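Local coordinates for flagellar basal body protein (Helicobacter pylori, PDB 5NPY) that probably assembles as a subunit of the flagellar hook, the curved joint that passes torque from the rotary motor to the filament, at residues G95-G100 / G126-D131; D228-A233 / D241-R246; F264-A269 / N274-L279; L516-I519 / L523-M526. All coordinates share one frame; numbering follows the deposited sequence.

Overall arrangement
The four contacts fall into two groups at opposite ends of an elongated, strand-rich chain, in the sequence order 1, 2, 3, 4. Contacts 1 and 4, with centres about 15 Å apart, touch through Trp96 on Leu516 and Tyr524, and through Ile99 on Leu523, so segments some 400 residues apart meet at one end. Contacts 2 and 3 lie about 10 Å apart, joined where Asp228 and Arg246 of contact 2 meet Tyr266 of contact 3, beside strands 247-252 and 260-266. The two groups are 73 to 89 Å apart, centre to centre. The chain thus leaves one end, builds the distant one and returns, consistent with the multidomain layout of hook proteins.

Contact 1 of 4, residues G95-G100 / G126-D131; sequences GWFVIG and GNFARD
Phe128 turns the edge of its ring onto the face of Phe97, a T-shaped (edge-to-face) pair with centroids 5.2 Å apart and planes at 72°. The leading atom is Phe128 CZ, 3.9 Å from Phe97 CG, with Phe128 CE1 next to it above the middle of the same ring. Gly126 brings its CA to 3.7 Å from Phe97 CE2, an approach that the absence of a side chain leaves room for. Its carbonyl O then lies 3.6 Å above the plane of the Phe128 ring, toward the rim, so Gly126 touches both rings, through CA on one and O on the other. This is the tight part: all three residues are buried, no hydrogen bond crosses, and Phe97 packs further on Met89 and Tyr91 of strand 87-93 and on Ile505 and Ile507.

Beyond Phe128 the fit opens. Ile99 faces the second segment yet stays 4.6 Å from it at best, while 129-131 runs off toward the surface, where Ala129 is exposed. Strand 97-100 pairs with 121-123 and 143-148, whereas 127-130 lies between 87-93 and 136-137. The motif is an edge-to-face aromatic pair joining strand 97-100 to strand 127-130, within the FlgE/F/G D1 family region.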
loop_
_atom_site.group_PDB
_atom_site.type_symbol
_atom_site.label_atom_id
_atom_site.label_comp_id
_atom_site.label_asym_id
_atom_site.label_seq_id
_atom_site.Cartn_x
_atom_site.Cartn_y
_atom_site.Cartn_z
ATOM N N GLY A 95 -31.932 17.528 -25.923
ATOM C CA GLY A 95 -31.510 16.152 -26.106
ATOM C C GLY A 95 -32.560 15.108 -25.776
ATOM O O GLY A 95 -33.667 15.431 -25.329
ATOM N N TRP A 96 -32.205 13.839 -25.982
ATOM C CA TRP A 96 -33.160 12.744 -25.949
ATOM C C TRP A 96 -32.550 11.528 -25.283
ATOM O O TRP A 96 -31.365 11.241 -25.466
ATOM C CB TRP A 96 -33.598 12.346 -27.358
ATOM C CG TRP A 96 -34.106 13.496 -28.153
ATOM C CD1 TRP A 96 -33.376 14.378 -28.898
ATOM C CD2 TRP A 96 -35.463 13.900 -28.270
ATOM N NE1 TRP A 96 -34.201 15.308 -29.473
ATOM C CE2 TRP A 96 -35.490 15.035 -29.102
ATOM C CE3 TRP A 96 -36.664 13.412 -27.751
ATOM C CZ2 TRP A 96 -36.668 15.682 -29.430
ATOM C CZ3 TRP A 96 -37.834 14.058 -28.079
ATOM C CH2 TRP A 96 -37.826 15.181 -28.908
ATOM N N PHE A 97 -33.375 10.819 -24.518
ATOM C CA PHE A 97 -33.077 9.433 -24.200
ATOM C C PHE A 97 -33.091 8.620 -25.487
ATOM O O PHE A 97 -33.731 8.997 -26.471
ATOM C CB PHE A 97 -34.096 8.875 -23.197
ATOM C CG PHE A 97 -33.999 9.494 -21.822
ATOM C CD1 PHE A 97 -32.783 9.569 -21.164
ATOM C CD2 PHE A 97 -35.122 10.020 -21.199
ATOM C CE1 PHE A 97 -32.685 10.140 -19.909
ATOM C CE2 PHE A 97 -35.031 10.596 -19.938
ATOM C CZ PHE A 97 -33.812 10.660 -19.295
ATOM N N VAL A 98 -32.363 7.506 -25.484
ATOM C CA VAL A 98 -32.270 6.624 -26.643
ATOM C C VAL A 98 -32.782 5.255 -26.256
ATOM O O VAL A 98 -32.392 4.719 -25.212
ATOM C CB VAL A 98 -30.834 6.491 -27.160
ATOM C CG1 VAL A 98 -30.882 6.020 -28.588
ATOM C CG2 VAL A 98 -30.077 7.791 -26.975
ATOM N N ILE A 99 -33.640 4.686 -27.100
ATOM C CA ILE A 99 -34.234 3.375 -26.865
ATOM C C ILE A 99 -34.382 2.633 -28.188
ATOM O O ILE A 99 -34.278 3.210 -29.270
ATOM C CB ILE A 99 -35.606 3.462 -26.176
ATOM C CG1 ILE A 99 -36.617 4.068 -27.134
ATOM C CG2 ILE A 99 -35.522 4.267 -24.878
ATOM C CD1 ILE A 99 -37.961 4.161 -26.523
ATOM N N GLY A 100 -34.659 1.338 -28.081
ATOM C CA GLY A 100 -34.760 0.479 -29.236
ATOM C C GLY A 100 -35.424 -0.838 -28.892
ATOM O O GLY A 100 -35.513 -1.227 -27.723
ATOM N N GLY A 126 -38.765 9.402 -19.066
ATOM C CA GLY A 126 -37.730 8.737 -18.290
ATOM C C GLY A 126 -38.221 7.729 -17.266
ATOM O O GLY A 126 -37.464 7.336 -16.376
ATOM N N ASN A 127 -39.476 7.291 -17.371
ATOM C CA ASN A 127 -40.045 6.383 -16.375
ATOM C C ASN A 127 -39.636 4.948 -16.721
ATOM O O ASN A 127 -40.422 4.119 -17.185
ATOM C CB ASN A 127 -41.558 6.564 -16.272
ATOM C CG ASN A 127 -42.292 6.268 -17.570
ATOM O OD1 ASN A 127 -41.748 6.423 -18.663
ATOM N ND2 ASN A 127 -43.541 5.834 -17.450
ATOM N N PHE A 128 -38.358 4.663 -16.470
ATOM C CA PHE A 128 -37.756 3.383 -16.809
ATOM C C PHE A 128 -37.893 2.387 -15.661
ATOM O O PHE A 128 -37.964 2.755 -14.485
ATOM C CB PHE A 128 -36.278 3.562 -17.162
ATOM C CG PHE A 128 -36.037 4.497 -18.310
ATOM C CD1 PHE A 128 -35.009 5.417 -18.265
ATOM C CD2 PHE A 128 -36.837 4.453 -19.438
ATOM C CE1 PHE A 128 -34.783 6.275 -19.319
ATOM C CE2 PHE A 128 -36.619 5.310 -20.494
ATOM C CZ PHE A 128 -35.591 6.221 -20.434
ATOM N N ALA A 129 -37.925 1.110 -16.020
ATOM C CA ALA A 129 -38.040 0.038 -15.044
ATOM C C ALA A 129 -37.277 -1.165 -15.572
ATOM O O ALA A 129 -36.879 -1.207 -16.738
ATOM C CB ALA A 129 -39.506 -0.306 -14.766
ATOM N N ARG A 130 -37.060 -2.144 -14.695
ATOM C CA ARG A 130 -36.368 -3.373 -15.056
ATOM C C ARG A 130 -37.381 -4.457 -15.397
ATOM O O ARG A 130 -38.353 -4.656 -14.660
ATOM C CB ARG A 130 -35.461 -3.868 -13.925
ATOM C CG ARG A 130 -34.842 -2.789 -13.068
ATOM C CD ARG A 130 -33.800 -3.387 -12.145
ATOM N NE ARG A 130 -33.831 -2.753 -10.830
ATOM C CZ ARG A 130 -32.912 -2.941 -9.889
ATOM N NH1 ARG A 130 -31.877 -3.735 -10.133
ATOM N NH2 ARG A 130 -33.020 -2.328 -8.715
ATOM N N ASP A 131 -37.146 -5.162 -16.502
ATOM C CA ASP A 131 -37.923 -6.358 -16.796
ATOM C C ASP A 131 -37.406 -7.504 -15.917
ATOM O O ASP A 131 -36.571 -7.307 -15.025
ATOM C CB ASP A 131 -37.893 -6.663 -18.297
ATOM C CG ASP A 131 -36.528 -7.105 -18.795
ATOM O OD1 ASP A 131 -35.551 -7.024 -18.030
ATOM O OD2 ASP A 131 -36.420 -7.520 -19.970
#

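Contact 2 of 4, residues D228-A233 / D241-R246; sequences DINALA and DAITNR
The carboxamide of Asn230 is the flat group that reaches across, its oxygen turned to the backbone that starts at Asp241. Ile243 CG1 lies over one face of this amide, offset toward Asn230 ND2 and 3.2 Å from it. The two side chains cross at about a right angle. A second flat group, the guanidinium of Arg246, carries the carbonyl carbon of Ile243 over one face toward the rim, while its nitrogens engage Asp384 and the backbone oxygen of Tyr266.

Asn230 holds CG anti to its own backbone nitrogen (chi1 -165°), which extends the amide toward the second segment. Asn230 OD1 sits 2.6 Å from Ala242 N and accepts a weak bond of 3.3 Å from Ile243 N. Residues 242-244 have helical backbone angles. The stronger partner of Asn230 ND2 is Ser382 OG. Ala242 CB packs against the stem of the side chain, 3.8 Å from Asn230 CB.

Water fills in the polar side: one molecule donates to Asn230 O and accepts from Asp241 N, and a second links Asn230 ND2, weakly, to Asp241 OD2.

Asp228 sets Asn230 in place. Its OD2 receives Asn230 N at 2.9 Å, met from above the carboxylate plane, and Asp228 O accepts from Ala231 N at 2.8 Å. The pattern is an Asx turn superposed on a type I beta turn, which presents Asn230 to the other part of the long connection between helix 221-226 and strand 247-252.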
loop_
_atom_site.group_PDB
_atom_site.type_symbol
_atom_site.label_atom_id
_atom_site.label_comp_id
_atom_site.label_asym_id
_atom_site.label_seq_id
_atom_site.Cartn_x
_atom_site.Cartn_y
_atom_site.Cartn_z
ATOM N N ASP A 228 25.132 -1.589 13.096
ATOM C CA ASP A 228 25.625 -0.255 13.407
ATOM C C ASP A 228 25.317 0.069 14.883
ATOM O O ASP A 228 24.161 0.017 15.320
ATOM C CB ASP A 228 24.957 0.742 12.443
ATOM C CG ASP A 228 25.436 2.199 12.619
ATOM O OD1 ASP A 228 25.132 3.018 11.727
ATOM O OD2 ASP A 228 26.081 2.540 13.633
ATOM N N ILE A 229 26.358 0.360 15.659
ATOM C CA ILE A 229 26.179 0.640 17.085
ATOM C C ILE A 229 25.319 1.893 17.320
ATOM O O ILE A 229 24.686 2.018 18.374
ATOM C CB ILE A 229 27.560 0.749 17.765
ATOM C CG1 ILE A 229 27.428 0.681 19.282
ATOM C CG2 ILE A 229 28.299 2.031 17.347
ATOM C CD1 ILE A 229 28.755 0.640 19.989
ATOM N N ASN A 230 25.277 2.835 16.356
ATOM C CA ASN A 230 24.362 3.980 16.419
ATOM C C ASN A 230 22.916 3.600 16.112
ATOM O O ASN A 230 22.016 4.412 16.375
ATOM C CB ASN A 230 24.797 5.082 15.443
ATOM C CG ASN A 230 24.117 6.428 15.728
ATOM O OD1 ASN A 230 24.252 6.975 16.843
ATOM N ND2 ASN A 230 23.435 6.980 14.745
ATOM N N ALA A 231 22.678 2.415 15.541
ATOM C CA ALA A 231 21.321 1.898 15.314
ATOM C C ALA A 231 20.849 1.075 16.507
ATOM O O ALA A 231 20.315 -0.032 16.367
ATOM C CB ALA A 231 21.263 1.074 14.025
ATOM N N LEU A 232 21.051 1.633 17.701
ATOM C CA LEU A 232 20.767 0.939 18.949
ATOM C C LEU A 232 20.260 1.922 19.999
ATOM O O LEU A 232 20.337 3.144 19.835
ATOM C CB LEU A 232 22.012 0.225 19.474
ATOM C CG LEU A 232 22.513 -0.973 18.660
ATOM C CD1 LEU A 232 23.871 -1.342 19.170
ATOM C CD2 LEU A 232 21.548 -2.150 18.776
ATOM N N ALA A 233 19.764 1.367 21.105
ATOM C CA ALA A 233 19.388 2.147 22.276
ATOM C C ALA A 233 19.605 1.273 23.501
ATOM O O ALA A 233 19.593 0.042 23.408
ATOM C CB ALA A 233 17.927 2.637 22.191
ATOM N N ASP A 241 23.397 7.204 20.179
ATOM C CA ASP A 241 23.750 8.531 19.673
ATOM C C ASP A 241 25.257 8.654 19.429
ATOM O O ASP A 241 25.874 9.683 19.724
ATOM C CB ASP A 241 23.238 9.632 20.620
ATOM C CG ASP A 241 23.310 11.031 20.002
ATOM O OD1 ASP A 241 23.171 11.993 20.778
ATOM O OD2 ASP A 241 23.521 11.182 18.764
ATOM N N ALA A 242 25.844 7.592 18.862
ATOM C CA ALA A 242 27.246 7.617 18.452
ATOM C C ALA A 242 27.571 8.831 17.601
ATOM O O ALA A 242 28.711 9.304 17.609
ATOM C CB ALA A 242 27.589 6.353 17.664
ATOM N N ILE A 243 26.588 9.341 16.858
ATOM C CA ILE A 243 26.854 10.412 15.903
ATOM C C ILE A 243 27.389 11.647 16.611
ATOM O O ILE A 243 28.348 12.278 16.152
ATOM C CB ILE A 243 25.592 10.733 15.090
ATOM C CG1 ILE A 243 25.255 9.561 14.184
ATOM C CG2 ILE A 243 25.801 12.001 14.261
ATOM C CD1 ILE A 243 26.260 9.385 13.096
ATOM N N THR A 244 26.801 12.011 17.741
ATOM C CA THR A 244 27.282 13.219 18.382
ATOM C C THR A 244 28.269 12.956 19.518
ATOM O O THR A 244 28.933 13.898 19.954
ATOM C CB THR A 244 26.100 14.077 18.855
ATOM O OG1 THR A 244 25.069 13.249 19.386
ATOM C CG2 THR A 244 25.521 14.833 17.678
ATOM N N ASN A 245 28.443 11.698 19.963
ATOM C CA ASN A 245 29.500 11.331 20.928
ATOM C C ASN A 245 30.338 10.186 20.349
ATOM O O ASN A 245 30.151 9.028 20.729
ATOM C CB ASN A 245 28.902 10.940 22.280
ATOM C CG ASN A 245 27.960 11.988 22.827
ATOM O OD1 ASN A 245 28.368 13.108 23.139
ATOM N ND2 ASN A 245 26.694 11.624 22.961
ATOM N N ARG A 246 31.293 10.535 19.474
ATOM C CA ARG A 246 32.056 9.573 18.685
ATOM C C ARG A 246 33.234 8.944 19.430
ATOM O O ARG A 246 33.693 7.871 19.021
ATOM C CB ARG A 246 32.573 10.251 17.403
ATOM C CG ARG A 246 31.465 10.980 16.584
ATOM C CD ARG A 246 31.983 11.569 15.291
ATOM N NE ARG A 246 30.884 12.039 14.444
ATOM C CZ ARG A 246 30.332 11.275 13.517
ATOM N NH1 ARG A 246 30.781 10.019 13.366
ATOM N NH2 ARG A 246 29.333 11.762 12.787
HETATM O O HOH W 1 21.494 6.319 18.349
HETATM O O HOH W 2 22.449 9.833 16.169
#

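Contact 3 of 4, residues F264-A269 / N274-L279; sequences FTYGDA and NQFKTL
Thr265 and Tyr266 pair in parallel with Gln275 and Phe276, laced by Thr265 N to Asn274 O, Phe276 N to Thr265 O and Gly267 N to Phe276 O, all at 2.8 to 3.0 Å, which adds an outermost strand to a mixed sheet despite the short connection between the segments.

On the face that carries Tyr266 and Phe276, the Phe276 ring folds back over the neighbouring strand. Its CG stands between the backbone nitrogen and the carbonyl carbon (chi1 64°), and the ring consequently receives Tyr266 CA over its face, 4.2 Å from the centroid and 18° off the normal, a CH-pi contact. Phe264 CB closes in on Phe276 CE1 at 3.7 Å, and Phe264 CD1 lies at the same distance from Asn274 CB, the ring and the Asn274 amide being almost perpendicular. The other side of the ladder holds Thr265 and Gln275, the CB of Gln275 resting near the carbonyl oxygens of Thr265 and Asp268.

The Tyr266 ring, with CG anti to the backbone nitrogen (chi1 179°), lies obliquely across the Lys277 chain. Lys277 O approaches the ring edge, 3.4 Å from Tyr266 CE2. The lysine chain bends at its last torsion to bring Lys277 NZ to 3.2 Å from Tyr266 OH, to which it donates. Asp228 serves both groups, taking the hydroxyl on OD2 and the ammonium on OD1, while Lys277 NZ also bonds Ser382 O. Such a buried carboxylate, phenol and ammonium cluster implies mutual charge compensation, probably favouring a charged lysine opposite a charged aspartate.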
loop_
_atom_site.group_PDB
_atom_site.type_symbol
_atom_site.label_atom_id
_atom_site.label_comp_id
_atom_site.label_asym_id
_atom_site.label_seq_id
_atom_site.Cartn_x
_atom_site.Cartn_y
_atom_site.Cartn_z
ATOM N N PHE A 264 39.373 5.273 20.158
ATOM C CA PHE A 264 38.553 4.827 19.049
ATOM C C PHE A 264 37.497 5.894 18.783
ATOM O O PHE A 264 37.050 6.586 19.706
ATOM C CB PHE A 264 37.876 3.492 19.360
ATOM C CG PHE A 264 38.809 2.415 19.830
ATOM C CD1 PHE A 264 40.171 2.480 19.582
ATOM C CD2 PHE A 264 38.313 1.314 20.501
ATOM C CE1 PHE A 264 41.025 1.476 20.005
ATOM C CE2 PHE A 264 39.163 0.287 20.927
ATOM C CZ PHE A 264 40.521 0.367 20.674
ATOM N N THR A 265 37.102 6.031 17.517
ATOM C CA THR A 265 36.186 7.082 17.087
ATOM C C THR A 265 35.108 6.507 16.178
ATOM O O THR A 265 35.417 5.799 15.216
ATOM C CB THR A 265 36.929 8.201 16.340
ATOM O OG1 THR A 265 37.871 8.840 17.213
ATOM C CG2 THR A 265 35.953 9.224 15.784
ATOM N N TYR A 266 33.852 6.845 16.455
ATOM C CA TYR A 266 32.764 6.387 15.610
ATOM C C TYR A 266 32.793 7.108 14.273
ATOM O O TYR A 266 32.906 8.340 14.220
ATOM C CB TYR A 266 31.410 6.591 16.291
ATOM C CG TYR A 266 30.244 6.149 15.434
ATOM C CD1 TYR A 266 29.554 7.061 14.628
ATOM C CD2 TYR A 266 29.837 4.808 15.411
ATOM C CE1 TYR A 266 28.489 6.652 13.820
ATOM C CE2 TYR A 266 28.761 4.393 14.613
ATOM C CZ TYR A 266 28.092 5.321 13.831
ATOM O OH TYR A 266 27.044 4.928 13.045
ATOM N N GLY A 267 32.652 6.337 13.205
ATOM C CA GLY A 267 32.640 6.874 11.859
ATOM C C GLY A 267 32.971 5.790 10.852
ATOM O O GLY A 267 33.177 4.626 11.197
ATOM N N ASP A 268 33.000 6.199 9.581
ATOM C CA ASP A 268 33.351 5.314 8.466
ATOM C C ASP A 268 34.583 4.478 8.816
ATOM O O ASP A 268 35.676 5.024 9.013
ATOM C CB ASP A 268 33.588 6.147 7.193
ATOM C CG ASP A 268 33.801 5.284 5.922
ATOM O OD1 ASP A 268 33.442 5.755 4.821
ATOM O OD2 ASP A 268 34.330 4.153 6.010
ATOM N N ALA A 269 34.418 3.155 8.919
ATOM C CA ALA A 269 35.520 2.293 9.348
ATOM C C ALA A 269 36.749 2.387 8.436
ATOM O O ALA A 269 37.850 2.030 8.871
ATOM C CB ALA A 269 35.051 0.829 9.447
ATOM N N ASN A 274 41.541 4.376 13.890
ATOM C CA ASN A 274 40.772 3.626 14.886
ATOM C C ASN A 274 39.286 3.952 14.810
ATOM O O ASN A 274 38.617 4.106 15.828
ATOM C CB ASN A 274 41.311 3.873 16.306
ATOM C CG ASN A 274 42.712 3.326 16.491
ATOM O OD1 ASN A 274 43.164 2.505 15.694
ATOM N ND2 ASN A 274 43.412 3.781 17.532
ATOM N N GLN A 275 38.761 4.076 13.592
ATOM C CA GLN A 275 37.344 4.354 13.415
ATOM C C GLN A 275 36.549 3.053 13.371
ATOM O O GLN A 275 37.037 2.020 12.924
ATOM C CB GLN A 275 37.098 5.186 12.154
ATOM C CG GLN A 275 37.764 6.557 12.229
ATOM C CD GLN A 275 36.994 7.675 11.530
ATOM O OE1 GLN A 275 36.085 7.432 10.732
ATOM N NE2 GLN A 275 37.371 8.912 11.825
ATOM N N PHE A 276 35.334 3.106 13.887
ATOM C CA PHE A 276 34.445 1.954 13.908
ATOM C C PHE A 276 33.032 2.445 13.700
ATOM O O PHE A 276 32.710 3.611 13.976
ATOM C CB PHE A 276 34.491 1.165 15.225
ATOM C CG PHE A 276 34.004 1.958 16.429
ATOM C CD1 PHE A 276 34.830 2.936 17.019
ATOM C CD2 PHE A 276 32.737 1.724 16.982
ATOM C CE1 PHE A 276 34.399 3.682 18.134
ATOM C CE2 PHE A 276 32.296 2.466 18.112
ATOM C CZ PHE A 276 33.133 3.453 18.685
ATOM N N LYS A 277 32.198 1.536 13.214
ATOM C CA LYS A 277 30.807 1.835 12.941
ATOM C C LYS A 277 29.922 0.725 13.505
ATOM O O LYS A 277 28.949 1.009 14.220
ATOM C CB LYS A 277 30.582 1.977 11.446
ATOM C CG LYS A 277 29.156 2.351 11.092
ATOM C CD LYS A 277 29.121 3.057 9.800
ATOM C CE LYS A 277 27.681 3.204 9.321
ATOM N NZ LYS A 277 27.007 4.409 9.866
ATOM N N THR A 278 30.259 -0.539 13.217
ATOM C CA THR A 278 29.465 -1.690 13.644
ATOM C C THR A 278 29.995 -2.266 14.941
ATOM O O THR A 278 31.113 -1.979 15.365
ATOM C CB THR A 278 29.480 -2.810 12.604
ATOM O OG1 THR A 278 30.804 -3.351 12.546
ATOM C CG2 THR A 278 29.031 -2.326 11.227
ATOM N N LEU A 279 29.201 -3.167 15.526
ATOM C CA LEU A 279 29.676 -3.910 16.691
ATOM C C LEU A 279 30.869 -4.779 16.324
ATOM O O LEU A 279 31.799 -4.946 17.127
ATOM C CB LEU A 279 28.544 -4.765 17.276
ATOM C CG LEU A 279 27.383 -4.029 17.955
ATOM C CD1 LEU A 279 26.312 -5.026 18.346
ATOM C CD2 LEU A 279 27.864 -3.230 19.169
#

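Contact 4 of 4, residues L516-I519 / L523-M526; sequences LRKI and LYEM
Arg517 and Glu525 are joined by a backbone hydrogen bond, Arg517 N to Glu525 O, 2.8 Å, in the carbonyl plane. Toward the turn, Ile519 N reaches Leu523 O at 3.1 Å from a tilted direction. Between them Lys518 and Tyr524 form a non-hydrogen-bonded pair, where Tyr524 CA makes a CA-H...O contact of 3.1 Å with Arg517 O. The short strands run at 144° to each other.

Apolar contacts occupy both faces. Lys518 lies alongside Tyr524 and points the same way, its CG 3.5 Å from Tyr524 CE2, so the aliphatic chain lines the ring up to the hydroxyl. Leu516 splits its branches, CD1 going to Tyr524 CB and CD2 to Met526 CG (3.8 Å). On the other face Ile519 CD1 packs against Glu525 CB at 3.5 Å.

Charges come near without a salt bridge. Arg517 NH1 and Glu525 OE2 are 4.1 Å apart, with the oxygen well out of the guanidinium plane; Arg517 NE instead bonds Gln527 OE1. Trp96 and Leu122 adjoin the Tyr524 side, leaving Arg517, Lys518 and Ile519 on an exposed strand. The whole is a two-stranded antiparallel beta hairpin, set against Trp96 and strand 121-123.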
loop_
_atom_site.group_PDB
_atom_site.type_symbol
_atom_site.label_atom_id
_atom_site.label_comp_id
_atom_site.label_asym_id
_atom_site.label_seq_id
_atom_site.Cartn_x
_atom_site.Cartn_y
_atom_site.Cartn_z
ATOM N N LEU A 516 -37.057 15.654 -36.704
ATOM C CA LEU A 516 -37.442 14.300 -36.323
ATOM C C LEU A 516 -38.925 14.035 -36.607
ATOM O O LEU A 516 -39.757 14.952 -36.611
ATOM C CB LEU A 516 -37.159 14.058 -34.839
ATOM C CG LEU A 516 -35.728 14.138 -34.306
ATOM C CD1 LEU A 516 -35.775 13.985 -32.789
ATOM C CD2 LEU A 516 -34.808 13.084 -34.940
ATOM N N ARG A 517 -39.248 12.757 -36.828
ATOM C CA ARG A 517 -40.614 12.294 -37.059
ATOM C C ARG A 517 -41.232 11.808 -35.755
ATOM O O ARG A 517 -40.618 11.028 -35.022
ATOM C CB ARG A 517 -40.651 11.164 -38.094
ATOM C CG ARG A 517 -42.017 10.467 -38.239
ATOM C CD ARG A 517 -41.927 9.196 -39.090
ATOM N NE ARG A 517 -41.398 9.458 -40.430
ATOM C CZ ARG A 517 -40.927 8.521 -41.253
ATOM N NH1 ARG A 517 -40.915 7.252 -40.875
ATOM N NH2 ARG A 517 -40.463 8.852 -42.452
ATOM N N LYS A 518 -42.453 12.245 -35.488
ATOM C CA LYS A 518 -43.191 11.829 -34.308
ATOM C C LYS A 518 -43.956 10.543 -34.610
ATOM O O LYS A 518 -44.579 10.419 -35.671
ATOM C CB LYS A 518 -44.145 12.942 -33.882
ATOM C CG LYS A 518 -44.437 13.004 -32.405
ATOM C CD LYS A 518 -44.897 14.399 -32.029
ATOM C CE LYS A 518 -46.210 14.349 -31.280
ATOM N NZ LYS A 518 -46.153 13.376 -30.168
ATOM N N ILE A 519 -43.879 9.582 -33.689
ATOM C CA ILE A 519 -44.627 8.329 -33.768
ATOM C C ILE A 519 -45.411 8.192 -32.468
ATOM O O ILE A 519 -45.170 7.286 -31.661
ATOM C CB ILE A 519 -43.694 7.128 -34.019
ATOM C CG1 ILE A 519 -42.913 7.331 -35.312
ATOM C CG2 ILE A 519 -44.471 5.829 -34.150
ATOM C CD1 ILE A 519 -41.571 7.967 -35.120
ATOM N N LEU A 523 -42.403 8.702 -28.660
ATOM C CA LEU A 523 -41.168 8.497 -29.393
ATOM C C LEU A 523 -41.064 9.442 -30.577
ATOM O O LEU A 523 -42.070 9.876 -31.146
ATOM C CB LEU A 523 -41.118 7.068 -29.904
ATOM C CG LEU A 523 -40.297 5.885 -29.442
ATOM C CD1 LEU A 523 -40.663 5.526 -28.063
ATOM C CD2 LEU A 523 -40.704 4.775 -30.374
ATOM N N TYR A 524 -39.826 9.739 -30.943
ATOM C CA TYR A 524 -39.474 10.392 -32.193
ATOM C C TYR A 524 -38.477 9.489 -32.918
ATOM O O TYR A 524 -38.065 8.456 -32.393
ATOM C CB TYR A 524 -38.933 11.809 -31.942
ATOM C CG TYR A 524 -39.955 12.729 -31.294
ATOM C CD1 TYR A 524 -40.322 12.575 -29.957
ATOM C CD2 TYR A 524 -40.562 13.745 -32.022
ATOM C CE1 TYR A 524 -41.266 13.408 -29.372
ATOM C CE2 TYR A 524 -41.491 14.580 -31.445
ATOM C CZ TYR A 524 -41.846 14.407 -30.126
ATOM O OH TYR A 524 -42.783 15.241 -29.561
ATOM N N GLU A 525 -38.103 9.869 -34.138
ATOM C CA GLU A 525 -37.282 9.020 -34.990
ATOM C C GLU A 525 -36.629 9.903 -36.037
ATOM O O GLU A 525 -37.162 10.955 -36.391
ATOM C CB GLU A 525 -38.124 7.932 -35.660
ATOM C CG GLU A 525 -37.489 6.581 -35.704
ATOM C CD GLU A 525 -38.272 5.630 -36.581
ATOM O OE1 GLU A 525 -38.041 4.407 -36.499
ATOM O OE2 GLU A 525 -39.132 6.101 -37.359
ATOM N N MET A 526 -35.468 9.480 -36.518
ATOM C CA MET A 526 -34.829 10.191 -37.614
ATOM C C MET A 526 -35.465 9.784 -38.952
ATOM O O MET A 526 -36.112 8.737 -39.068
ATOM C CB MET A 526 -33.322 9.920 -37.606
ATOM C CG MET A 526 -32.652 10.225 -36.257
ATOM S SD MET A 526 -30.898 9.754 -36.111
ATOM C CE MET A 526 -31.012 7.956 -35.985
#